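Local coordinates for tyrosinase (Aspergillus oryzae, PDB 6JU5), which probably oxidises L-tyrosine and L-dopa to L-dopaquinone with molecular oxygen at a dinuclear copper centre, at residues B[263-268]-B[337-342]; B[345-350]-B[571-576]; B[474-479]-B[488-493]; B[495-500]-B[610-615]; B[565-570]-B[578-583]. The protein carries 1 engineered substitution. One frame throughout, in Å; residues are numbered along the deposited sequence.

Contact 1. Residues B[263-268]-B[337-342]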
# COMPACT_ATOMS: atom_id res chain seq x y z
N LEU B 263 -1.58 -3.11 10.70
CA LEU B 263 -0.59 -3.86 11.48
C LEU B 263 -0.19 -3.05 12.70
O LEU B 263 -0.12 -3.54 13.82
CB LEU B 263 0.64 -4.18 10.62
CG LEU B 263 1.82 -4.84 11.34
CD1 LEU B 263 1.41 -6.19 11.91
CD2 LEU B 263 2.97 -5.01 10.37
N ALA B 264 0.11 -1.77 12.48
CA ALA B 264 0.49 -0.88 13.58
C ALA B 264 -0.60 -0.77 14.64
O ALA B 264 -0.33 -0.82 15.86
CB ALA B 264 0.89 0.48 13.05
N LEU B 265 -1.85 -0.67 14.20
CA LEU B 265 -2.97 -0.53 15.14
C LEU B 265 -3.16 -1.76 16.01
O LEU B 265 -3.74 -1.63 17.09
CB LEU B 265 -4.27 -0.25 14.37
CG LEU B 265 -4.32 1.13 13.69
CD1 LEU B 265 -5.33 1.12 12.55
CD2 LEU B 265 -4.63 2.22 14.71
N ASN B 266 -2.64 -2.89 15.57
CA ASN B 266 -2.72 -4.14 16.32
C ASN B 266 -1.47 -4.39 17.13
O ASN B 266 -1.21 -5.52 17.54
CB ASN B 266 -3.03 -5.32 15.37
CG ASN B 266 -4.50 -5.29 14.99
OD1 ASN B 266 -5.36 -5.73 15.77
ND2 ASN B 266 -4.79 -4.74 13.81
N GLU B 267 -0.71 -3.33 17.44
CA GLU B 267 0.49 -3.47 18.25
C GLU B 267 0.20 -4.20 19.55
O GLU B 267 -0.84 -4.00 20.19
CB GLU B 267 1.05 -2.08 18.56
CG GLU B 267 2.44 -2.14 19.22
CD GLU B 267 3.20 -0.85 18.97
OE1 GLU B 267 3.87 -0.74 17.92
OE2 GLU B 267 3.10 0.05 19.82
N HIS B 268 1.12 -5.10 19.88
CA HIS B 268 1.07 -5.84 21.14
C HIS B 268 2.47 -6.33 21.46
O HIS B 268 3.37 -6.17 20.62
CB HIS B 268 0.08 -7.00 21.03
CG HIS B 268 0.38 -7.99 19.96
ND1 HIS B 268 1.50 -8.78 19.91
CD2 HIS B 268 -0.38 -8.34 18.88
CE1 HIS B 268 1.44 -9.56 18.84
NE2 HIS B 268 0.31 -9.32 18.19
N ASN B 337 0.07 8.12 15.31
CA ASN B 337 1.29 7.45 14.81
C ASN B 337 0.96 6.21 14.01
O ASN B 337 1.46 5.97 12.89
CB ASN B 337 2.17 7.11 16.03
CG ASN B 337 3.50 6.48 15.66
OD1 ASN B 337 4.06 6.79 14.60
ND2 ASN B 337 4.00 5.61 16.52
N TRP B 338 0.11 5.35 14.57
CA TRP B 338 -0.13 4.05 13.94
C TRP B 338 -0.86 4.18 12.61
O TRP B 338 -0.61 3.39 11.69
CB TRP B 338 -0.94 3.17 14.91
CG TRP B 338 -0.17 2.74 16.11
CD1 TRP B 338 1.17 2.51 16.18
CD2 TRP B 338 -0.69 2.47 17.42
NE1 TRP B 338 1.53 2.12 17.45
CE2 TRP B 338 0.40 2.09 18.23
CE3 TRP B 338 -1.96 2.52 17.99
CZ2 TRP B 338 0.23 1.76 19.58
CZ3 TRP B 338 -2.12 2.19 19.33
CH2 TRP B 338 -1.03 1.81 20.12
N VAL B 339 -1.72 5.19 12.44
CA VAL B 339 -2.39 5.39 11.15
C VAL B 339 -1.44 5.96 10.10
O VAL B 339 -1.50 5.52 8.94
CB VAL B 339 -3.60 6.33 11.30
CG1 VAL B 339 -4.19 6.68 9.95
CG2 VAL B 339 -4.67 5.68 12.17
N GLY B 340 -0.58 6.93 10.44
CA GLY B 340 0.20 7.63 9.44
C GLY B 340 1.58 7.06 9.20
O GLY B 340 2.07 7.14 8.08
N GLY B 341 2.24 6.61 10.25
CA GLY B 341 3.67 6.35 10.25
C GLY B 341 4.48 7.61 10.45
O GLY B 341 4.09 8.66 9.92
N PHE B 342 5.60 7.56 11.18
CA PHE B 342 6.42 8.74 11.36
C PHE B 342 7.87 8.56 10.94
O PHE B 342 8.59 9.57 10.87
CB PHE B 342 6.37 9.30 12.79
CG PHE B 342 7.46 8.88 13.73
CD1 PHE B 342 7.55 7.61 14.29
CD2 PHE B 342 8.46 9.78 14.08
CE1 PHE B 342 8.56 7.24 15.15
CE2 PHE B 342 9.50 9.43 14.94
CZ PHE B 342 9.55 8.16 15.46
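Two helix ends of the tyrosinase central domain meet where Ala-264, Leu-265 and Glu-267 pack against Trp-338. The closest backbones are those of Ala-264 and Trp-338, whose CA atoms are 5.0 Å apart. The alanine CB rests against the carbonyl of Trp-338, 3.5 Å from atom O, and against the rim of the indole at CD1. The carbonyl oxygen of Ala-264 stands over one face of the indole, 3.5 Å above its plane and displaced toward the rim. That oxygen is engaged by the backbone N of Glu-267 in the turn that closes the helix. Helix 328-340, on which Trp-338 lies, also carries the copper ligands His-332 and His-336, so the contact packs helix 258-265 against a helix of the dinuclear site. A chi1 of -171° places CG opposite the backbone N of Glu-267, and the extended side chain crosses the indole at about a right angle, CB over the same face as Ala-264 O and OE2 at the edge, near the plane, 3.3 Å from Trp-338 CZ2. The carboxylate stands almost upright to the ring, the planes 83° apart, and forms no hydrogen bond with the indole; OE2 is instead bonded to Ser-513 of strand 510-515. Leu-265, modelled in two conformers, approaches obliquely, and in one of them CD2 is 3.8 Å from Trp-338 CB. Tyr-240 uses its hydroxyl to bond the carbonyl oxygen of Trp-338.

Contact 2. Residues B[345-350]-B[571-576]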
# COMPACT_ATOMS: atom_id res chain seq x y z
N SER B 345 13.04 6.83 7.46
CA SER B 345 14.20 6.04 7.11
C SER B 345 14.52 5.04 8.22
O SER B 345 13.98 5.17 9.32
CB SER B 345 15.41 6.95 6.86
OG SER B 345 16.48 6.13 6.42
N ARG B 346 15.40 4.11 7.88
CA ARG B 346 16.03 3.25 8.88
C ARG B 346 17.50 3.06 8.50
O ARG B 346 17.78 2.90 7.30
CB ARG B 346 15.31 1.90 8.92
CG ARG B 346 15.81 0.97 10.02
CD ARG B 346 14.83 -0.16 10.29
NE ARG B 346 13.51 0.35 10.64
CZ ARG B 346 12.47 -0.40 11.01
NH1 ARG B 346 12.56 -1.72 11.08
NH2 ARG B 346 11.32 0.18 11.31
N PRO B 347 18.43 3.07 9.44
CA PRO B 347 19.83 2.80 9.11
C PRO B 347 20.02 1.38 8.60
O PRO B 347 19.18 0.52 8.83
CB PRO B 347 20.57 3.01 10.44
CG PRO B 347 19.62 3.77 11.31
CD PRO B 347 18.25 3.32 10.88
N GLY B 348 21.13 1.12 7.91
CA GLY B 348 21.47 -0.23 7.50
C GLY B 348 20.77 -0.69 6.25
O GLY B 348 20.15 0.09 5.53
N ARG B 349 20.85 -1.98 5.95
CA ARG B 349 20.20 -2.55 4.77
C ARG B 349 19.08 -3.50 5.20
O ARG B 349 19.30 -4.39 6.03
CB ARG B 349 21.24 -3.26 3.90
N HIS B 350 17.87 -3.30 4.69
CA HIS B 350 16.69 -4.06 5.07
C HIS B 350 15.82 -4.31 3.84
O HIS B 350 15.35 -3.33 3.26
CB HIS B 350 15.83 -3.31 6.10
CG HIS B 350 16.56 -2.90 7.34
ND1 HIS B 350 16.65 -3.71 8.44
CD2 HIS B 350 17.25 -1.78 7.64
CE1 HIS B 350 17.37 -3.11 9.37
NE2 HIS B 350 17.74 -1.93 8.91
N GLN B 571 14.42 9.24 11.67
CA GLN B 571 15.41 8.53 10.86
C GLN B 571 15.62 7.11 11.34
O GLN B 571 16.51 6.39 10.84
CB GLN B 571 16.73 9.30 10.85
CG GLN B 571 16.62 10.54 9.97
CD GLN B 571 16.58 10.17 8.50
OE1 GLN B 571 17.54 9.62 7.93
NE2 GLN B 571 15.46 10.43 7.84
N GLY B 572 14.82 6.67 12.32
CA GLY B 572 15.03 5.31 12.80
C GLY B 572 16.21 5.19 13.75
O GLY B 572 16.71 4.08 14.01
N LYS B 573 16.70 6.31 14.28
CA LYS B 573 17.89 6.30 15.12
C LYS B 573 17.55 6.59 16.57
O LYS B 573 16.60 7.32 16.86
CB LYS B 573 18.90 7.34 14.60
CG LYS B 573 19.51 6.89 13.29
CD LYS B 573 20.46 7.93 12.72
CE LYS B 573 21.38 7.32 11.67
NZ LYS B 573 22.63 8.12 11.57
N ALA B 574 18.35 6.03 17.47
CA ALA B 574 18.14 6.20 18.90
C ALA B 574 18.71 7.53 19.38
O ALA B 574 19.88 7.84 19.14
CB ALA B 574 18.78 5.05 19.67
N GLU B 575 17.89 8.33 20.03
CA GLU B 575 18.30 9.61 20.60
C GLU B 575 18.76 9.43 22.04
O GLU B 575 18.02 8.92 22.89
CB GLU B 575 17.14 10.62 20.56
CG GLU B 575 16.73 11.05 19.17
CD GLU B 575 17.66 12.08 18.57
OE1 GLU B 575 18.57 12.56 19.29
OE2 GLU B 575 17.49 12.40 17.37
N ALA B 576 19.99 9.80 22.34
CA ALA B 576 20.57 9.45 23.64
C ALA B 576 20.33 10.52 24.69
O ALA B 576 20.62 10.32 25.87
CB ALA B 576 22.06 9.17 23.45
O HOH W 1 18.20 6.39 8.74
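Ser-345, Gln-571 and Pro-347 bury the most surface where two loops meet without any direct hydrogen bond. Ser-345 turns its CB toward the other loop, and the Gln-571 chain, bent at chi2 (-73°), folds its amide back against it, with OE1 3.6 Å from Ser-345 CB. A water makes good the missing polar link: it donates to Ser-345 OG at 2.9 Å, and also to Gln-571 O at 2.7 Å, while a third approach, to Gln-571 OE1, is weak. The serine hydroxyl has a further partner in Glu-244. Pro-347 lays its ring along the second loop. Its CD is 3.5 Å from Gln-571 O, and its CG lies 3.7 Å from CG of Lys-573, whose extended chain crosses the proline obliquely. The backbone of Gly-572 lies close against Ser-345 O, Arg-346 CA and Pro-347 CD, an approach that the absence of a side chain permits, and its positive phi by itself also calls for glycine. Tyr-503 spans both loops, since its hydroxyl bonds Gly-572 O and its ring makes a cation-pi contact with Arg-346. The pairing thus joins the loop between strands 342-343 and 356-357 of the central domain to the loop running from strand 563-568 to strand 580-588.

Contact 3. Residues B[474-479]-B[488-493]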
# COMPACT_ATOMS: atom_id res chain seq x y z
N LEU B 474 3.06 0.26 33.11
CA LEU B 474 4.25 1.11 32.95
C LEU B 474 3.81 2.58 32.96
O LEU B 474 2.86 2.96 32.27
CB LEU B 474 4.95 0.82 31.63
CG LEU B 474 5.69 -0.52 31.58
CD1 LEU B 474 5.77 -1.05 30.14
CD2 LEU B 474 7.09 -0.39 32.16
N SER B 475 4.52 3.40 33.71
CA SER B 475 4.34 4.84 33.66
C SER B 475 5.43 5.45 32.78
O SER B 475 6.58 4.97 32.80
CB SER B 475 4.38 5.44 35.05
OG SER B 475 5.60 5.06 35.71
N ILE B 476 5.06 6.45 32.00
CA ILE B 476 6.00 7.13 31.11
C ILE B 476 5.83 8.65 31.20
O ILE B 476 4.72 9.12 30.97
CB ILE B 476 5.77 6.70 29.64
CG1 ILE B 476 5.86 5.19 29.46
CG2 ILE B 476 6.74 7.45 28.74
CD1 ILE B 476 4.54 4.47 29.57
N ARG B 477 6.90 9.36 31.52
CA ARG B 477 6.85 10.83 31.57
C ARG B 477 8.00 11.39 30.74
O ARG B 477 9.14 10.93 30.84
CB ARG B 477 6.91 11.32 33.02
CG ARG B 477 6.69 12.83 33.15
CD ARG B 477 6.30 13.20 34.58
NE ARG B 477 7.42 12.98 35.48
CZ ARG B 477 7.29 12.93 36.81
NH1 ARG B 477 6.10 13.08 37.37
NH2 ARG B 477 8.38 12.73 37.53
N TYR B 478 7.67 12.36 29.89
CA TYR B 478 8.61 12.98 28.97
C TYR B 478 8.28 14.44 28.72
O TYR B 478 7.20 14.93 29.05
CB TYR B 478 8.64 12.19 27.64
CG TYR B 478 7.29 12.20 26.94
CD1 TYR B 478 6.28 11.31 27.31
CD2 TYR B 478 7.03 13.12 25.93
CE1 TYR B 478 5.06 11.37 26.67
CE2 TYR B 478 5.80 13.17 25.28
CZ TYR B 478 4.82 12.28 25.65
OH TYR B 478 3.59 12.31 25.03
N SER B 479 9.21 15.16 28.09
CA SER B 479 8.90 16.50 27.59
C SER B 479 8.61 16.46 26.10
O SER B 479 9.42 15.98 25.31
CB SER B 479 10.05 17.47 27.86
OG SER B 479 9.84 18.70 27.18
N PHE B 488 8.87 11.98 18.32
CA PHE B 488 9.73 10.83 18.61
C PHE B 488 8.83 9.72 19.19
O PHE B 488 7.70 9.99 19.63
CB PHE B 488 10.90 11.15 19.52
CG PHE B 488 10.56 11.85 20.82
CD1 PHE B 488 10.10 11.14 21.92
CD2 PHE B 488 10.75 13.23 20.95
CE1 PHE B 488 9.83 11.75 23.13
CE2 PHE B 488 10.45 13.86 22.15
CZ PHE B 488 10.00 13.13 23.22
N GLN B 489 9.34 8.50 19.18
CA GLN B 489 8.61 7.37 19.76
C GLN B 489 9.43 6.74 20.87
O GLN B 489 10.63 6.50 20.69
CB GLN B 489 8.34 6.36 18.64
CG GLN B 489 7.50 5.16 19.06
CD GLN B 489 7.07 4.29 17.90
OE1 GLN B 489 6.70 4.79 16.83
NE2 GLN B 489 7.09 2.98 18.11
N ILE B 490 8.78 6.47 21.99
CA ILE B 490 9.44 5.82 23.12
C ILE B 490 9.03 4.36 23.09
O ILE B 490 7.85 4.07 23.26
CB ILE B 490 9.04 6.46 24.46
CG1 ILE B 490 9.34 7.96 24.49
CG2 ILE B 490 9.72 5.77 25.62
CD1 ILE B 490 8.55 8.71 25.53
N ASN B 491 10.00 3.46 22.87
CA ASN B 491 9.71 2.03 22.87
C ASN B 491 10.24 1.38 24.13
O ASN B 491 11.38 1.69 24.52
CB ASN B 491 10.32 1.36 21.64
CG ASN B 491 9.59 1.81 20.38
OD1 ASN B 491 8.40 2.12 20.44
ND2 ASN B 491 10.33 1.82 19.27
N ILE B 492 9.44 0.52 24.74
CA ILE B 492 9.83 -0.18 25.97
C ILE B 492 9.97 -1.67 25.74
O ILE B 492 9.16 -2.23 25.00
CB ILE B 492 8.86 0.17 27.12
CG1 ILE B 492 8.92 1.69 27.38
CG2 ILE B 492 9.20 -0.62 28.37
CD1 ILE B 492 7.78 2.22 28.21
N PHE B 493 11.01 -2.25 26.36
CA PHE B 493 11.38 -3.64 26.20
C PHE B 493 11.59 -4.30 27.56
O PHE B 493 12.04 -3.63 28.49
CB PHE B 493 12.71 -3.69 25.43
CG PHE B 493 12.63 -3.05 24.07
CD1 PHE B 493 12.85 -1.68 23.93
CD2 PHE B 493 12.35 -3.82 22.95
CE1 PHE B 493 12.76 -1.09 22.68
CE2 PHE B 493 12.24 -3.23 21.70
CZ PHE B 493 12.42 -1.86 21.58
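Leu-474, Ile-476 and Tyr-478 of one strand face Phe-488, Ile-490 and Ile-492 of segment 488-493 across a largely apolar interface. The two strands belong to one mixed sheet but are not neighbours in it; their axes are 10.2 Å apart and run at 150° to each other, which is spacing for side chains meeting face to face rather than for backbone pairing. The aliphatic contacts come first. Leu-474 and Ile-492 meet tip to tip, CD1 to CG2 at 3.9 Å. Ile-476 meets Ile-492 in the same way, its CG1 3.8 Å from CD1 of the latter, while its CG2 branch slides past Ile-490, 3.9 Å from that residue's CD1. The aromatic contacts follow. Tyr-478 holds its ring with CG between backbone N and carbonyl carbon, the crowded position (chi1 62°), and so swings it over the interface, where CD1 lies 3.9 Å from Ile-490 CD1. Its CD2 is 4.0 Å from Phe-488 CZ, the two rings crossing obliquely. A single polar atom approaches: Ser-479 O lies at the edge of the phenylalanine ring, in its plane, 3.6 Å from CZ. The side chains of Ser-475 and Arg-477 set off away from the other segment; Arg-477 forms a salt bridge with Glu-581 and Ser-475 OG bonds His-585. With no hydrogen bond across it, this part of the C-terminal domain core is held by dispersion and the burial of hydrocarbon.

Contact 4. Residues B[495-500]-B[610-615]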
# COMPACT_ATOMS: atom_id res chain seq x y z
N GLY B 495 13.88 -7.28 28.91
CA GLY B 495 14.94 -8.16 28.43
C GLY B 495 15.88 -7.46 27.48
O GLY B 495 15.80 -6.25 27.24
N ASP B 496 16.80 -8.18 26.88
CA ASP B 496 17.81 -7.57 26.02
C ASP B 496 17.20 -6.97 24.76
O ASP B 496 16.27 -7.51 24.17
CB ASP B 496 18.85 -8.60 25.59
CG ASP B 496 19.51 -9.34 26.73
OD1 ASP B 496 19.63 -8.77 27.83
OD2 ASP B 496 19.89 -10.50 26.49
N VAL B 497 17.73 -5.83 24.36
CA VAL B 497 17.27 -5.09 23.18
C VAL B 497 18.19 -5.41 22.01
O VAL B 497 19.42 -5.38 22.12
CB VAL B 497 17.25 -3.59 23.47
CG1 VAL B 497 16.89 -2.77 22.24
CG2 VAL B 497 16.26 -3.28 24.61
N ASP B 498 17.59 -5.75 20.88
CA ASP B 498 18.35 -5.94 19.65
C ASP B 498 18.81 -4.58 19.13
O ASP B 498 18.00 -3.70 18.80
CB ASP B 498 17.48 -6.68 18.65
CG ASP B 498 18.09 -6.92 17.30
OD1 ASP B 498 19.08 -6.25 16.93
OD2 ASP B 498 17.57 -7.81 16.58
N GLY B 499 20.12 -4.37 19.07
CA GLY B 499 20.70 -3.08 18.74
C GLY B 499 20.45 -2.60 17.32
O GLY B 499 20.78 -1.47 16.98
N LYS B 500 19.87 -3.45 16.48
CA LYS B 500 19.49 -3.09 15.12
C LYS B 500 17.99 -3.20 14.90
O LYS B 500 17.52 -3.05 13.77
CB LYS B 500 20.22 -4.02 14.13
CG LYS B 500 21.73 -3.96 14.28
CD LYS B 500 22.46 -4.85 13.28
CE LYS B 500 23.85 -5.16 13.80
NZ LYS B 500 24.87 -4.23 13.22
N LYS B 610 15.52 2.09 32.50
CA LYS B 610 16.89 2.38 32.11
C LYS B 610 16.93 2.56 30.59
O LYS B 610 16.24 1.81 29.90
CB LYS B 610 17.80 1.22 32.51
N ARG B 611 17.72 3.49 30.09
CA ARG B 611 17.88 3.61 28.64
C ARG B 611 18.65 2.41 28.09
O ARG B 611 19.65 1.97 28.68
CB ARG B 611 18.63 4.91 28.29
CG ARG B 611 18.49 5.35 26.84
CD ARG B 611 19.40 6.51 26.45
NE ARG B 611 19.25 7.70 27.28
CZ ARG B 611 18.28 8.61 27.09
NH1 ARG B 611 17.37 8.47 26.12
NH2 ARG B 611 18.24 9.65 27.90
N ALA B 612 18.21 1.87 26.96
CA ALA B 612 18.95 0.80 26.30
C ALA B 612 19.96 1.37 25.32
O ALA B 612 19.72 2.41 24.70
CB ALA B 612 18.00 -0.14 25.57
N GLU B 613 21.07 0.67 25.13
CA GLU B 613 21.99 1.08 24.07
C GLU B 613 21.65 0.35 22.78
O GLU B 613 21.12 -0.77 22.80
CB GLU B 613 23.42 0.72 24.47
CG GLU B 613 23.86 1.27 25.82
CD GLU B 613 24.16 2.76 25.72
OE1 GLU B 613 24.09 3.29 24.59
OE2 GLU B 613 24.46 3.37 26.77
N VAL B 614 21.98 0.98 21.65
CA VAL B 614 21.77 0.31 20.36
C VAL B 614 23.09 0.24 19.61
O VAL B 614 24.13 0.72 20.06
CB VAL B 614 20.68 1.04 19.56
CG1 VAL B 614 19.38 1.09 20.37
CG2 VAL B 614 21.09 2.45 19.18
N ASP B 615 23.10 -0.40 18.45
CA ASP B 615 24.33 -0.48 17.67
C ASP B 615 24.83 0.90 17.28
O ASP B 615 24.00 1.79 17.03
CB ASP B 615 24.06 -1.29 16.40
CG ASP B 615 24.32 -2.77 16.62
OD1 ASP B 615 23.92 -3.31 17.68
OD2 ASP B 615 24.95 -3.37 15.73
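Lys-500 sets its CG anti to the carbonyl carbon (chi1 -58°), runs on extended, and bends at its last torsion (chi4 -96°), which carries NZ across to the carboxylate of Asp-615. The resulting salt bridge, NZ to OD2 at 2.7 Å, is a weak hydrogen bond in its geometry; it belongs to one of two deposited Asp-615 conformers and is doubtful to that extent, the more so as Lys-500 CE comes within 2.9 Å of the same OD2. The backbone link is firmer. Asp-615 N donates to Gly-499 O at 2.9 Å, tilted 26° from the carbonyl plane, and so joins the two chains just beside the ion pair. The same oxygen also brushes Val-614 CB at 3.6 Å. Gly-499 and Val-614 have their CA atoms 3.9 Å apart, so the backbone of the loop lies directly on its partner. The loop is shaped by an Asx turn: Asp-498 OD1 accepts from the backbone N of Lys-500 at 2.9 Å, a turn consistent with Gly-499 O facing the other segment. This loop links strand 489-494 to strand 510-515, while residues 610-615 run out of strand 604-611, so the contact folds the tail of the last strand against a connection of the same C-terminal sheet. Nearer the sheet the chemistry becomes apolar, with Val-497 CG2 3.7 Å from Ala-612 CB. Phe-502 touches the side chains of both Val-497 and Val-614, and Tyr-618 touches Lys-500.

Contact 5. Residues B[565-570]-B[578-583]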
# COMPACT_ATOMS: atom_id res chain seq x y z
N TYR B 565 14.22 1.36 27.69
CA TYR B 565 13.58 2.19 26.67
C TYR B 565 14.58 2.70 25.65
O TYR B 565 15.75 2.91 25.94
CB TYR B 565 12.82 3.36 27.29
CG TYR B 565 13.64 4.41 27.98
CD1 TYR B 565 14.13 5.51 27.28
CD2 TYR B 565 13.93 4.34 29.35
CE1 TYR B 565 14.88 6.50 27.91
CE2 TYR B 565 14.68 5.32 29.98
CZ TYR B 565 15.15 6.39 29.25
OH TYR B 565 15.90 7.35 29.88
N VAL B 566 14.05 2.94 24.46
CA VAL B 566 14.80 3.59 23.39
C VAL B 566 13.91 4.71 22.83
O VAL B 566 12.72 4.48 22.60
CB VAL B 566 15.20 2.65 22.25
CG1 VAL B 566 16.04 3.41 21.24
CG2 VAL B 566 15.98 1.45 22.79
N VAL B 567 14.48 5.89 22.68
CA VAL B 567 13.79 7.02 22.04
C VAL B 567 14.19 7.06 20.57
O VAL B 567 15.38 7.20 20.26
CB VAL B 567 14.11 8.35 22.72
CG1 VAL B 567 13.40 9.52 22.03
CG2 VAL B 567 13.71 8.26 24.19
N VAL B 568 13.21 6.84 19.69
CA VAL B 568 13.51 6.68 18.26
C VAL B 568 13.05 7.94 17.52
O VAL B 568 11.92 8.39 17.74
CB VAL B 568 12.80 5.44 17.69
CG1 VAL B 568 13.20 5.24 16.23
CG2 VAL B 568 13.12 4.19 18.50
N ASN B 569 13.91 8.46 16.66
CA ASN B 569 13.55 9.63 15.83
C ASN B 569 13.04 9.21 14.46
O ASN B 569 12.89 8.01 14.15
CB ASN B 569 14.74 10.57 15.77
CG ASN B 569 15.92 10.07 14.97
OD1 ASN B 569 15.78 9.22 14.09
ND2 ASN B 569 17.10 10.64 15.25
N SER B 570 12.74 10.20 13.62
CA SER B 570 12.15 9.91 12.32
C SER B 570 13.13 9.27 11.34
O SER B 570 12.70 8.81 10.28
CB SER B 570 11.55 11.18 11.69
OG SER B 570 12.58 12.09 11.39
N VAL B 578 17.32 12.44 25.09
CA VAL B 578 15.92 12.67 25.39
C VAL B 578 15.58 11.93 26.68
O VAL B 578 15.62 10.71 26.74
CB VAL B 578 14.99 12.18 24.26
CG1 VAL B 578 13.54 12.18 24.72
CG2 VAL B 578 15.17 13.02 23.01
N LYS B 579 15.28 12.72 27.71
CA LYS B 579 14.96 12.16 29.02
C LYS B 579 13.57 11.51 29.03
O LYS B 579 12.60 12.13 28.61
CB LYS B 579 14.99 13.26 30.09
CG LYS B 579 14.61 12.77 31.49
CD LYS B 579 14.59 13.93 32.47
CE LYS B 579 14.00 13.50 33.80
NZ LYS B 579 14.81 12.46 34.49
N VAL B 580 13.47 10.27 29.50
CA VAL B 580 12.20 9.61 29.74
C VAL B 580 12.25 8.95 31.12
O VAL B 580 13.20 8.24 31.44
CB VAL B 580 11.84 8.54 28.68
CG1 VAL B 580 10.40 8.09 28.86
CG2 VAL B 580 12.04 9.06 27.27
N GLU B 581 11.23 9.21 31.93
CA GLU B 581 11.08 8.57 33.22
C GLU B 581 10.10 7.40 33.06
O GLU B 581 8.92 7.66 32.83
CB GLU B 581 10.58 9.58 34.25
CG GLU B 581 11.40 10.85 34.36
CD GLU B 581 10.74 11.93 35.22
OE1 GLU B 581 10.82 11.80 36.46
OE2 GLU B 581 10.17 12.90 34.67
N VAL B 582 10.62 6.18 33.08
CA VAL B 582 9.83 4.97 32.94
C VAL B 582 9.86 4.18 34.24
O VAL B 582 10.95 4.02 34.82
CB VAL B 582 10.35 4.11 31.77
CG1 VAL B 582 9.54 2.83 31.60
CG2 VAL B 582 10.32 4.93 30.49
N ALA B 583 8.70 3.71 34.70
CA ALA B 583 8.70 2.79 35.83
C ALA B 583 7.63 1.72 35.66
O ALA B 583 6.64 1.88 34.95
CB ALA B 583 8.52 3.54 37.14
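Strands bearing Tyr-565 and Val-567 on one side, Val-580 and Val-582 on the other, run at 146° to each other with axes 9.3 Å apart. They belong to the mixed sheet of the C-terminal part, where strand 604-611 lies between them in the strand order; the sheet is probably curved here, since side chains of strands that are not neighbours meet. Tyr-565 is the largest contributor. With chi1 at 66° its ring lies between the strands and takes Val-580 over one face in a CH-pi contact, CB 4.0 Å from the ring centroid and 22° off the normal. Val-582 approaches the same ring obliquely, with CG2 3.8 Å from CD2. Val-567 serves two valines with its two branches: CG1 lies 3.8 Å from CG1 of Val-578, at about a right angle to that side chain, while CG2 is 3.6 Å from CG2 of Val-580. The valine cluster extends beyond these strands, because Val-580 also touches Ile-476 and Ile-490, and Val-582 touches Leu-474 and Ile-492. Arg-611, from strand 604-611, packs against both Tyr-565 and Val-567 and donates to the carbonyl oxygen of Val-578. That carbonyl oxygen also lies near the plane of the tyrosine ring, at its edge, 4.4 Å from CE1, while the phenolic OH of Tyr-565 stands 3.2 Å from Val-580 O.

In the fold
Contacts 1, 3 and 5 are buried; contacts 2 and 4 are only partly so. Contacts 3 and 5, their centres about 5 Å apart, hold the same sheet: their strands are neighbours in pairs, with Gln-489 O to Val-568 N hydrogen-bonded, and both rely on hydrocarbon packing. Contact 1, inside the copper domain, reaches that sheet through a probable bond from Asn-337 to Gln-489. At the periphery the chemistry turns polar: a bridging water at contact 2, a backbone bond and a weak ion pair seen in one of two conformers at contact 4. Contact 2 joins the central domain to a loop of the C-terminal sheet, whereas contact 4 ties that sheet's last strand to one of its own loops.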